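Local coordinates for protein lipid II:glycine glycyltransferase (Staphylococcus aureus, PDB 6SNR) that probably adds the first glycine of the pentaglycine interpeptide bridge to the lysine of lipid II, taking it from glycyl-tRNA, in staphylococcal peptidoglycan synthesis, at residues 126-131 against 385-391; 80-86 against 118-123; 70-74 against 141-145; 37-43 against 55-60. All blocks are in the same frame, centred on the assembly; numbering follows the deposited sequence.

Contact 1: residues 126-131 against 385-391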
# COMPACT_ATOMS: atom_id res chain seq x y z
N LEU A 126 -5.55 -8.70 31.96
CA LEU A 126 -6.74 -9.43 31.56
C LEU A 126 -6.51 -10.90 31.19
O LEU A 126 -7.45 -11.60 30.86
CB LEU A 126 -7.40 -8.70 30.37
CG LEU A 126 -8.07 -7.35 30.66
CD1 LEU A 126 -8.40 -6.63 29.37
CD2 LEU A 126 -9.33 -7.54 31.48
N GLY A 127 -5.26 -11.38 31.17
CA GLY A 127 -4.99 -12.76 30.92
C GLY A 127 -4.48 -13.15 29.54
O GLY A 127 -4.28 -14.33 29.25
N PHE A 128 -4.23 -12.15 28.69
CA PHE A 128 -3.67 -12.41 27.37
C PHE A 128 -2.19 -12.77 27.49
O PHE A 128 -1.48 -12.20 28.32
CB PHE A 128 -3.70 -11.17 26.47
CG PHE A 128 -5.04 -10.89 25.82
CD1 PHE A 128 -5.33 -11.41 24.59
CD2 PHE A 128 -5.98 -10.06 26.43
CE1 PHE A 128 -6.57 -11.13 23.96
CE2 PHE A 128 -7.21 -9.80 25.82
CZ PHE A 128 -7.50 -10.34 24.60
N LYS A 129 -1.78 -13.71 26.68
CA LYS A 129 -0.37 -14.11 26.55
C LYS A 129 0.22 -13.52 25.27
O LYS A 129 -0.38 -13.54 24.20
CB LYS A 129 -0.25 -15.62 26.55
CG LYS A 129 -1.02 -16.30 27.68
CD LYS A 129 -0.68 -15.78 29.07
CE LYS A 129 -1.61 -16.36 30.12
NZ LYS A 129 -1.38 -15.72 31.45
N HIS A 130 1.44 -13.00 25.39
CA HIS A 130 2.13 -12.36 24.28
C HIS A 130 3.01 -13.31 23.50
O HIS A 130 3.71 -14.16 24.12
CB HIS A 130 3.00 -11.26 24.86
CG HIS A 130 3.64 -10.35 23.86
ND1 HIS A 130 4.97 -9.97 23.96
CD2 HIS A 130 3.15 -9.69 22.78
CE1 HIS A 130 5.26 -9.11 23.00
NE2 HIS A 130 4.17 -8.93 22.25
N LYS A 131 3.04 -13.17 22.16
CA LYS A 131 3.84 -14.05 21.29
C LYS A 131 5.31 -13.60 21.32
O LYS A 131 6.17 -14.35 20.81
CB LYS A 131 3.37 -14.02 19.82
CG LYS A 131 2.11 -14.77 19.52
CD LYS A 131 2.30 -16.25 19.67
CE LYS A 131 1.10 -16.98 19.07
NZ LYS A 131 1.14 -18.41 19.34
N ILE A 385 3.17 -3.66 18.94
CA ILE A 385 3.28 -4.44 20.18
C ILE A 385 3.20 -5.94 19.92
O ILE A 385 3.74 -6.73 20.72
CB ILE A 385 2.24 -3.98 21.22
CG1 ILE A 385 0.80 -4.01 20.69
CG2 ILE A 385 2.59 -2.58 21.69
CD1 ILE A 385 -0.25 -3.85 21.80
N GLY A 386 2.54 -6.37 18.83
CA GLY A 386 2.50 -7.75 18.45
C GLY A 386 1.18 -8.46 18.67
O GLY A 386 0.14 -7.85 18.60
N GLU A 387 1.27 -9.77 18.84
CA GLU A 387 0.16 -10.70 18.83
C GLU A 387 -0.07 -11.23 20.23
O GLU A 387 0.89 -11.57 20.94
CB GLU A 387 0.44 -11.84 17.85
CG GLU A 387 -0.73 -12.76 17.60
CD GLU A 387 -0.41 -13.73 16.51
OE1 GLU A 387 -0.34 -13.33 15.31
OE2 GLU A 387 -0.25 -14.92 16.79
N PHE A 388 -1.35 -11.30 20.65
CA PHE A 388 -1.72 -11.73 21.99
C PHE A 388 -2.88 -12.72 21.89
O PHE A 388 -3.79 -12.55 21.08
CB PHE A 388 -2.24 -10.54 22.81
CG PHE A 388 -1.25 -9.40 22.96
CD1 PHE A 388 -1.05 -8.50 21.94
CD2 PHE A 388 -0.53 -9.24 24.15
CE1 PHE A 388 -0.13 -7.50 22.06
CE2 PHE A 388 0.38 -8.19 24.28
CZ PHE A 388 0.58 -7.33 23.23
N ASP A 389 -2.88 -13.74 22.77
CA ASP A 389 -3.92 -14.75 22.77
C ASP A 389 -4.56 -14.83 24.15
O ASP A 389 -3.86 -14.87 25.15
CB ASP A 389 -3.36 -16.12 22.40
CG ASP A 389 -2.81 -16.18 21.01
OD1 ASP A 389 -3.61 -15.95 20.10
OD2 ASP A 389 -1.62 -16.51 20.84
N TYR A 390 -5.89 -14.81 24.18
CA TYR A 390 -6.66 -15.11 25.40
C TYR A 390 -7.08 -16.56 25.21
O TYR A 390 -7.88 -16.90 24.34
CB TYR A 390 -7.85 -14.18 25.59
CG TYR A 390 -8.56 -14.43 26.89
CD1 TYR A 390 -9.53 -15.42 26.96
CD2 TYR A 390 -8.27 -13.69 28.03
CE1 TYR A 390 -10.18 -15.67 28.16
CE2 TYR A 390 -8.95 -13.94 29.23
CZ TYR A 390 -9.88 -14.94 29.27
OH TYR A 390 -10.58 -15.22 30.45
N ILE A 391 -6.46 -17.47 25.99
CA ILE A 391 -6.55 -18.87 25.68
C ILE A 391 -7.80 -19.47 26.36
O ILE A 391 -7.98 -19.30 27.57
CB ILE A 391 -5.27 -19.66 26.12
CG1 ILE A 391 -4.07 -19.13 25.33
CG2 ILE A 391 -5.46 -21.16 25.91
CD1 ILE A 391 -2.72 -19.53 25.93
O HOH W 1 -4.93 -16.75 28.24
O HOH W 2 0.47 -15.59 22.36
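Backbone hydrogen bonds pair Lys129 with Asp389 in antiparallel fashion: Lys129 N to Asp389 O (2.8 Å), Asp389 N to Lys129 O (2.9 Å). Lys131 N extends the ladder to Glu387 O (2.9 Å), and His130 NE2 reaches past Glu387 to Ile385 O (2.7 Å). Water 1 bridges Gly127 O and Ile391 N; water 2 links Lys129 O to Asp389 OD2, which Tyr397 OH also binds. Lys131 NZ makes a long salt bridge to Asp389 OD2 (3.7 Å) and another to Glu401; Lys106 pairs with Asp389 and Glu387. The His130 and Phe388 rings meet obliquely (centroids 4.7 Å apart, planes at 31°). Tyr390 CB lies over the Phe128 ring, and the edge of Tyr390 points at that ring's face (centroids 5.8 Å apart, planes at 69°); Leu123 of helix 117-125 packs on Phe128 and Phe388. Gly127 closes that helix in a Schellman motif. Backbone pairing of short strand 129-130 is thus supplemented by the His130 bond, two waters and charges shared with Lys106 and Glu401.

Contact 2: residues 80-86 against 118-123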
# COMPACT_ATOMS: atom_id res chain seq x y z
N TYR A 80 -6.50 1.53 24.21
CA TYR A 80 -6.02 0.47 25.12
C TYR A 80 -5.76 1.02 26.53
O TYR A 80 -5.58 0.23 27.45
CB TYR A 80 -4.81 -0.30 24.54
CG TYR A 80 -5.26 -1.28 23.48
CD1 TYR A 80 -5.56 -0.85 22.18
CD2 TYR A 80 -5.50 -2.62 23.78
CE1 TYR A 80 -6.06 -1.74 21.22
CE2 TYR A 80 -6.00 -3.51 22.86
CZ TYR A 80 -6.27 -3.07 21.56
OH TYR A 80 -6.80 -3.97 20.69
N SER A 81 -5.80 2.34 26.67
CA SER A 81 -5.85 2.96 28.00
C SER A 81 -7.25 3.08 28.61
O SER A 81 -7.37 3.48 29.78
CB SER A 81 -5.21 4.34 27.95
OG SER A 81 -3.92 4.26 27.37
N ASN A 82 -8.30 2.74 27.86
CA ASN A 82 -9.67 2.75 28.37
C ASN A 82 -9.97 1.35 28.91
O ASN A 82 -10.44 0.46 28.18
CB ASN A 82 -10.62 3.15 27.25
CG ASN A 82 -12.05 3.31 27.71
OD1 ASN A 82 -12.46 2.73 28.71
ND2 ASN A 82 -12.84 4.07 26.92
N LYS A 83 -9.67 1.13 30.19
CA LYS A 83 -9.83 -0.18 30.79
C LYS A 83 -11.27 -0.72 30.72
O LYS A 83 -11.47 -1.93 30.52
CB LYS A 83 -9.39 -0.16 32.27
CG LYS A 83 -7.90 0.06 32.48
CD LYS A 83 -7.55 -0.16 33.95
CE LYS A 83 -6.07 -0.00 34.21
NZ LYS A 83 -5.59 1.39 34.02
N GLU A 84 -12.26 0.16 30.93
CA GLU A 84 -13.65 -0.28 30.96
C GLU A 84 -14.09 -0.77 29.58
O GLU A 84 -14.74 -1.77 29.48
CB GLU A 84 -14.58 0.80 31.48
CG GLU A 84 -14.42 1.07 32.98
CD GLU A 84 -15.20 0.10 33.86
OE1 GLU A 84 -15.52 -1.04 33.43
OE2 GLU A 84 -15.49 0.49 35.02
N ALA A 85 -13.70 -0.05 28.54
CA ALA A 85 -14.08 -0.44 27.18
C ALA A 85 -13.33 -1.70 26.78
O ALA A 85 -13.89 -2.60 26.14
CB ALA A 85 -13.78 0.69 26.21
N LEU A 86 -12.04 -1.74 27.06
CA LEU A 86 -11.27 -2.96 26.76
C LEU A 86 -11.85 -4.20 27.43
O LEU A 86 -12.06 -5.23 26.77
CB LEU A 86 -9.80 -2.78 27.15
CG LEU A 86 -8.82 -3.91 26.85
CD1 LEU A 86 -8.71 -4.23 25.36
CD2 LEU A 86 -7.47 -3.51 27.43
N ASP A 118 0.55 1.04 28.26
CA ASP A 118 -0.80 0.73 28.75
C ASP A 118 -1.35 -0.54 28.13
O ASP A 118 -1.91 -1.39 28.84
CB ASP A 118 -1.77 1.89 28.48
CG ASP A 118 -1.61 3.04 29.47
OD1 ASP A 118 -0.78 2.92 30.41
OD2 ASP A 118 -2.30 4.06 29.32
N ALA A 119 -1.25 -0.66 26.79
CA ALA A 119 -1.77 -1.87 26.13
C ALA A 119 -1.15 -3.15 26.66
O ALA A 119 -1.84 -4.10 27.01
CB ALA A 119 -1.63 -1.79 24.59
N LEU A 120 0.18 -3.17 26.73
CA LEU A 120 0.86 -4.34 27.22
C LEU A 120 0.41 -4.66 28.63
O LEU A 120 0.13 -5.82 28.93
CB LEU A 120 2.39 -4.11 27.20
CG LEU A 120 2.97 -4.08 25.79
CD1 LEU A 120 4.35 -3.39 25.75
CD2 LEU A 120 3.09 -5.47 25.24
N GLN A 121 0.33 -3.64 29.49
CA GLN A 121 0.02 -3.84 30.92
C GLN A 121 -1.40 -4.35 31.08
O GLN A 121 -1.66 -5.36 31.79
CB GLN A 121 0.21 -2.53 31.70
CG GLN A 121 1.69 -2.18 31.87
CD GLN A 121 1.96 -1.03 32.84
OE1 GLN A 121 1.05 -0.46 33.44
NE2 GLN A 121 3.24 -0.70 33.01
N ASN A 122 -2.31 -3.71 30.36
CA ASN A 122 -3.74 -3.95 30.53
C ASN A 122 -4.14 -5.27 29.90
O ASN A 122 -5.01 -5.98 30.44
CB ASN A 122 -4.58 -2.78 29.93
CG ASN A 122 -4.48 -1.47 30.75
OD1 ASN A 122 -4.02 -1.44 31.91
ND2 ASN A 122 -4.86 -0.36 30.12
N LEU A 123 -3.51 -5.62 28.79
CA LEU A 123 -3.75 -6.94 28.19
C LEU A 123 -3.21 -8.07 29.08
O LEU A 123 -3.85 -9.10 29.27
CB LEU A 123 -3.17 -7.04 26.76
CG LEU A 123 -3.89 -6.16 25.71
CD1 LEU A 123 -3.07 -6.10 24.45
CD2 LEU A 123 -5.28 -6.73 25.42
O HOH W 3 -5.05 2.21 31.36
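Asn122 and Tyr80 bury the most surface here, and they are joined directly: Asn122 ND2 donates to Tyr80 O at 2.8 Å, so a helix side chain satisfies a carbonyl in the turn that leads into helix 83-99. The same ND2 also donates to water 3, which in turn binds Ser81 O and Lys83 NZ and thus closes a small polar network. Tyr80 points its CB at Ala119 CB, 3.5 Å away, while the edge of its ring lies against Leu123, CE2 to CD2 at 4.2 Å; its hydroxyl bonds to Phe76 O. Leu123, third in buried area, also meets Leu86, CD2 to CD1 at 4.2 Å. At the outer end, Ser81 OG donates a short 2.5 Å bond to Asp118 OD2. Asn82 faces away and N-caps its own helix, OD1 accepting from Ala85 N at 3.0 Å. The contact thus fastens the start of helix 83-99 to helix 117-125, with Leu86 resting on Phe76 of strand 68-78 and Leu123 on Phe388 of strand 388-391.

Contact 3: residues 70-74 against 141-145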
# COMPACT_ATOMS: atom_id res chain seq x y z
N CYS A 70 -10.69 -17.90 16.90
CA CYS A 70 -11.25 -16.54 16.86
C CYS A 70 -10.11 -15.57 16.62
O CYS A 70 -9.26 -15.35 17.49
CB CYS A 70 -11.98 -16.19 18.17
SG CYS A 70 -12.68 -14.52 18.19
N TYR A 71 -10.08 -14.94 15.44
CA TYR A 71 -9.00 -14.02 15.13
C TYR A 71 -9.57 -12.62 14.88
O TYR A 71 -10.37 -12.43 13.94
CB TYR A 71 -8.23 -14.53 13.92
CG TYR A 71 -7.07 -13.66 13.45
CD1 TYR A 71 -6.31 -12.90 14.33
CD2 TYR A 71 -6.82 -13.55 12.07
CE1 TYR A 71 -5.29 -12.06 13.87
CE2 TYR A 71 -5.80 -12.72 11.61
CZ TYR A 71 -5.03 -12.01 12.51
OH TYR A 71 -4.04 -11.15 12.01
N ILE A 72 -9.17 -11.70 15.73
CA ILE A 72 -9.59 -10.28 15.67
C ILE A 72 -8.46 -9.54 14.99
O ILE A 72 -7.60 -8.94 15.65
CB ILE A 72 -9.93 -9.68 17.05
CG1 ILE A 72 -10.93 -10.59 17.80
CG2 ILE A 72 -10.47 -8.25 16.92
CD1 ILE A 72 -11.43 -10.08 19.13
N SER A 73 -8.46 -9.60 13.66
CA SER A 73 -7.25 -9.16 12.86
C SER A 73 -7.13 -7.64 12.87
O SER A 73 -8.01 -6.90 12.36
CB SER A 73 -7.35 -9.69 11.41
OG SER A 73 -8.58 -9.33 10.75
N ARG A 74 -6.05 -7.14 13.48
CA ARG A 74 -5.83 -5.71 13.74
C ARG A 74 -6.92 -5.03 14.60
O ARG A 74 -7.07 -3.82 14.58
CB ARG A 74 -5.59 -4.95 12.42
CG ARG A 74 -4.28 -5.37 11.72
CD ARG A 74 -3.14 -4.67 12.37
NE ARG A 74 -1.86 -4.89 11.68
CZ ARG A 74 -0.76 -5.41 12.23
NH1 ARG A 74 -0.75 -5.85 13.48
NH2 ARG A 74 0.36 -5.44 11.46
N TYR A 141 3.96 -15.12 14.28
CA TYR A 141 2.69 -14.42 14.30
C TYR A 141 2.18 -14.17 12.89
O TYR A 141 2.91 -14.24 11.94
CB TYR A 141 2.79 -13.16 15.14
CG TYR A 141 4.17 -12.50 15.32
CD1 TYR A 141 4.71 -11.77 14.32
CD2 TYR A 141 4.83 -12.54 16.55
CE1 TYR A 141 5.90 -11.10 14.47
CE2 TYR A 141 6.06 -11.87 16.73
CZ TYR A 141 6.59 -11.18 15.67
OH TYR A 141 7.75 -10.48 15.83
N ILE A 142 0.87 -13.87 12.79
CA ILE A 142 0.20 -13.80 11.51
C ILE A 142 0.57 -12.56 10.68
O ILE A 142 0.85 -12.68 9.48
CB ILE A 142 -1.33 -13.89 11.70
CG1 ILE A 142 -1.69 -15.20 12.39
CG2 ILE A 142 -2.04 -13.76 10.36
CD1 ILE A 142 -3.19 -15.32 12.70
N GLN A 143 0.49 -11.40 11.29
CA GLN A 143 0.78 -10.16 10.60
C GLN A 143 2.23 -9.76 10.83
O GLN A 143 2.84 -10.13 11.82
CB GLN A 143 -0.11 -9.02 11.07
CG GLN A 143 -1.62 -9.26 10.88
CD GLN A 143 -2.05 -9.47 9.47
OE1 GLN A 143 -1.49 -8.89 8.52
NE2 GLN A 143 -3.08 -10.33 9.28
N PRO A 144 2.75 -8.92 9.92
CA PRO A 144 4.05 -8.30 10.28
C PRO A 144 3.93 -7.44 11.54
O PRO A 144 2.94 -6.72 11.78
CB PRO A 144 4.34 -7.40 9.08
CG PRO A 144 3.47 -7.86 7.94
CD PRO A 144 2.25 -8.47 8.62
N ARG A 145 4.96 -7.53 12.39
CA ARG A 145 5.04 -6.72 13.60
C ARG A 145 5.78 -5.42 13.35
O ARG A 145 5.81 -4.56 14.20
CB ARG A 145 5.73 -7.52 14.75
CG ARG A 145 5.56 -6.84 16.09
CD ARG A 145 6.09 -7.65 17.28
NE ARG A 145 7.55 -7.72 17.28
CZ ARG A 145 8.33 -6.74 17.75
NH1 ARG A 145 7.81 -5.62 18.20
NH2 ARG A 145 9.65 -6.88 17.70
O HOH W 4 1.67 -6.59 14.77
O HOH W 5 -1.13 -6.03 8.71
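Two direct hydrogen bonds, both donated by side-chain nitrogens, tie strand 68-78 to the irregular segment 141-145. Gln143 NE2 donates to Tyr71 OH at 3.0 Å, near the plane of the phenol ring, and that hydroxyl is also hydrogen-bonded to Asp108 OD2. Arg74 NH2 donates to Pro144 O at 2.9 Å, with the carbonyl oxygen at the edge of the guanidinium. Water 4 reinforces this second link, accepting from Arg74 NH1 at 2.8 Å and donating to Pro144 O at 3.3 Å. The other end of the Gln143 amide is served by water 5, which donates to OE1 at 2.9 Å and takes a weak bond from Arg74 NH2 at 3.2 Å. Arg74 also receives Gln143 CB over one face of its guanidinium, CB to NH2 at 3.6 Å. Apolar contact comes from Ile142, whose CD1 sits over the Tyr71 ring, 3.8 Å from the centroid, in a CH-pi interaction. Within 141-145, Arg145 NE donates to Tyr141 OH at 3.1 Å, while Ile142 N is bonded to Glu387. Asp108 binds Arg74 N as well as the tyrosine hydroxyl. Segment 141-145 lies in the loop from strand 129-130 of this sheet to strand 146-151 of the other, so side-chain hydrogen bonds and waters, without backbone pairing to 70-74, hold the connection against the first sheet.

Contact 4: residues 37-43 against 55-60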
# COMPACT_ATOMS: atom_id res chain seq x y z
N GLY A 37 -12.59 -19.43 4.08
CA GLY A 37 -13.25 -20.18 5.12
C GLY A 37 -13.54 -19.43 6.40
O GLY A 37 -13.93 -20.04 7.41
N TRP A 38 -13.35 -18.11 6.37
CA TRP A 38 -13.59 -17.32 7.56
C TRP A 38 -15.00 -16.77 7.59
O TRP A 38 -15.51 -16.30 6.57
CB TRP A 38 -12.62 -16.14 7.67
CG TRP A 38 -11.17 -16.52 7.72
CD1 TRP A 38 -10.35 -16.78 6.64
CD2 TRP A 38 -10.36 -16.74 8.89
NE1 TRP A 38 -9.08 -17.11 7.07
CE2 TRP A 38 -9.07 -17.12 8.44
CE3 TRP A 38 -10.60 -16.68 10.26
CZ2 TRP A 38 -8.01 -17.39 9.38
CZ3 TRP A 38 -9.56 -16.98 11.15
CH2 TRP A 38 -8.30 -17.30 10.70
N TYR A 39 -15.63 -16.82 8.75
CA TYR A 39 -16.93 -16.17 8.98
C TYR A 39 -16.82 -15.15 10.09
O TYR A 39 -16.05 -15.31 11.04
CB TYR A 39 -18.09 -17.16 9.23
CG TYR A 39 -17.95 -18.08 10.46
CD1 TYR A 39 -17.20 -19.25 10.37
CD2 TYR A 39 -18.64 -17.82 11.64
CE1 TYR A 39 -17.06 -20.10 11.47
CE2 TYR A 39 -18.52 -18.67 12.73
CZ TYR A 39 -17.75 -19.82 12.63
OH TYR A 39 -17.65 -20.60 13.77
N ALA A 40 -17.62 -14.08 9.98
CA ALA A 40 -17.47 -12.93 10.80
C ALA A 40 -18.59 -12.67 11.79
O ALA A 40 -19.79 -12.96 11.51
CB ALA A 40 -17.25 -11.67 9.94
N ARG A 41 -18.21 -12.04 12.89
CA ARG A 41 -19.13 -11.52 13.90
C ARG A 41 -18.59 -10.21 14.37
O ARG A 41 -17.39 -10.00 14.34
CB ARG A 41 -19.26 -12.51 15.05
CG ARG A 41 -19.97 -13.79 14.66
CD ARG A 41 -21.49 -13.63 14.41
NE ARG A 41 -22.09 -13.09 15.58
CZ ARG A 41 -22.44 -13.81 16.65
NH1 ARG A 41 -22.32 -15.14 16.66
NH2 ARG A 41 -22.93 -13.20 17.71
N ARG A 42 -19.46 -9.30 14.79
CA ARG A 42 -19.06 -8.02 15.33
C ARG A 42 -19.53 -7.83 16.76
O ARG A 42 -20.57 -8.39 17.18
CB ARG A 42 -19.56 -6.83 14.45
CG ARG A 42 -18.88 -6.73 13.08
CD ARG A 42 -19.12 -5.35 12.49
NE ARG A 42 -20.51 -5.24 11.97
CZ ARG A 42 -21.49 -4.54 12.55
NH1 ARG A 42 -21.33 -3.95 13.72
NH2 ARG A 42 -22.70 -4.49 11.97
N ILE A 43 -18.81 -7.00 17.49
CA ILE A 43 -19.14 -6.50 18.84
C ILE A 43 -18.92 -5.00 18.86
O ILE A 43 -18.09 -4.45 18.13
CB ILE A 43 -18.34 -7.17 19.98
CG1 ILE A 43 -16.80 -7.06 19.78
CG2 ILE A 43 -18.69 -8.65 20.04
CD1 ILE A 43 -15.92 -7.65 20.89
N ALA A 55 -15.07 -4.33 17.51
CA ALA A 55 -14.19 -5.38 17.00
C ALA A 55 -14.94 -6.27 16.04
O ALA A 55 -16.14 -6.54 16.21
CB ALA A 55 -13.57 -6.16 18.16
N GLN A 56 -14.26 -6.68 14.99
CA GLN A 56 -14.71 -7.64 14.06
C GLN A 56 -13.92 -8.94 14.27
O GLN A 56 -12.70 -8.97 14.20
CB GLN A 56 -14.47 -7.13 12.64
CG GLN A 56 -14.92 -8.07 11.61
CD GLN A 56 -14.96 -7.41 10.27
OE1 GLN A 56 -13.91 -7.20 9.63
NE2 GLN A 56 -16.14 -7.04 9.86
N LEU A 57 -14.64 -9.99 14.59
CA LEU A 57 -14.08 -11.32 14.90
C LEU A 57 -14.21 -12.20 13.71
O LEU A 57 -15.32 -12.33 13.12
CB LEU A 57 -14.89 -11.95 16.09
CG LEU A 57 -14.72 -11.40 17.50
CD1 LEU A 57 -14.89 -9.93 17.69
CD2 LEU A 57 -15.70 -12.17 18.41
N LEU A 58 -13.13 -12.85 13.29
CA LEU A 58 -13.18 -13.79 12.22
C LEU A 58 -12.96 -15.16 12.82
O LEU A 58 -12.01 -15.39 13.57
CB LEU A 58 -12.09 -13.54 11.16
CG LEU A 58 -12.30 -12.22 10.40
CD1 LEU A 58 -11.11 -11.91 9.47
CD2 LEU A 58 -13.57 -12.30 9.60
N PHE A 59 -13.82 -16.08 12.43
CA PHE A 59 -13.70 -17.50 12.84
C PHE A 59 -13.40 -18.44 11.70
O PHE A 59 -13.96 -18.31 10.59
CB PHE A 59 -15.06 -17.95 13.49
CG PHE A 59 -15.35 -17.30 14.78
CD1 PHE A 59 -14.95 -17.84 15.97
CD2 PHE A 59 -16.08 -16.12 14.85
CE1 PHE A 59 -15.22 -17.22 17.17
CE2 PHE A 59 -16.33 -15.50 16.03
CZ PHE A 59 -15.91 -16.03 17.23
N LYS A 60 -12.60 -19.49 11.99
CA LYS A 60 -12.33 -20.50 11.00
C LYS A 60 -12.12 -21.82 11.73
O LYS A 60 -11.44 -21.86 12.72
CB LYS A 60 -11.13 -20.20 10.13
CG LYS A 60 -10.92 -21.16 8.96
CD LYS A 60 -9.82 -20.69 8.03
CE LYS A 60 -9.44 -21.74 7.01
NZ LYS A 60 -8.48 -21.19 5.99
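Aliphatic bumps settle onto aromatic faces at one end of this antiparallel pair. Phe59 CB sits over the Tyr39 ring, 3.5 Å from its centroid; the two rings are nearly parallel (23°) but slid so far apart that they barely overlap. On the other face of the sheet, Lys60 CB lies 3.7 Å from the centroid of the six-membered ring of Trp38, and Leu58 CB reaches Trp38 CE3 at 3.6 Å. The small Ala40 leaves space across the strands for Leu58, CB to CD2 at 3.7 Å. Farther along, Ala55 offers a shallow hollow to Ile43, CB to CG1 at 3.7 Å, and Ile43 CG1 also touches Leu57 CD1 at 4.0 Å. Ile96 of helix 83-99 covers Ile43 and Phe59, while Ala30 of helix 27-33 covers Ala40 and Gln56 on the opposite face. Beneath run six backbone hydrogen bonds, two for each of the pairs Tyr39-Phe59, Arg41-Leu57 and Ile43-Ala55. The result is a regular beta hairpin in a mixed beta-sheet packed between helices, consistent with the GNAT-like domains of FemABX proteins.

Overall arrangement
All four contacts belong to one region on the same side of the chain's centre, and contacts 1, 3 and 4 reach the same mixed seven-stranded sheet. Contact 4 closes first along the chain; its strand 50-61 neighbours strand 68-78 of contact 3, the centres about 13 Å apart. Contact 2 is nested inside the loop that contact 3 closes, and its helix 117-125 leads directly into contact 1, about 12 Å away between centres. Contacts 1 and 3 cross along the chain, their centres about 11 Å apart, joined by a probable hydrogen bond from Ile142 N to Glu387 OE1. After the second sheet, with strands from 146-151 to 380-383, strand 388-391 inserts between 102-107 and 129-130, so both ends of the chain build the first domain.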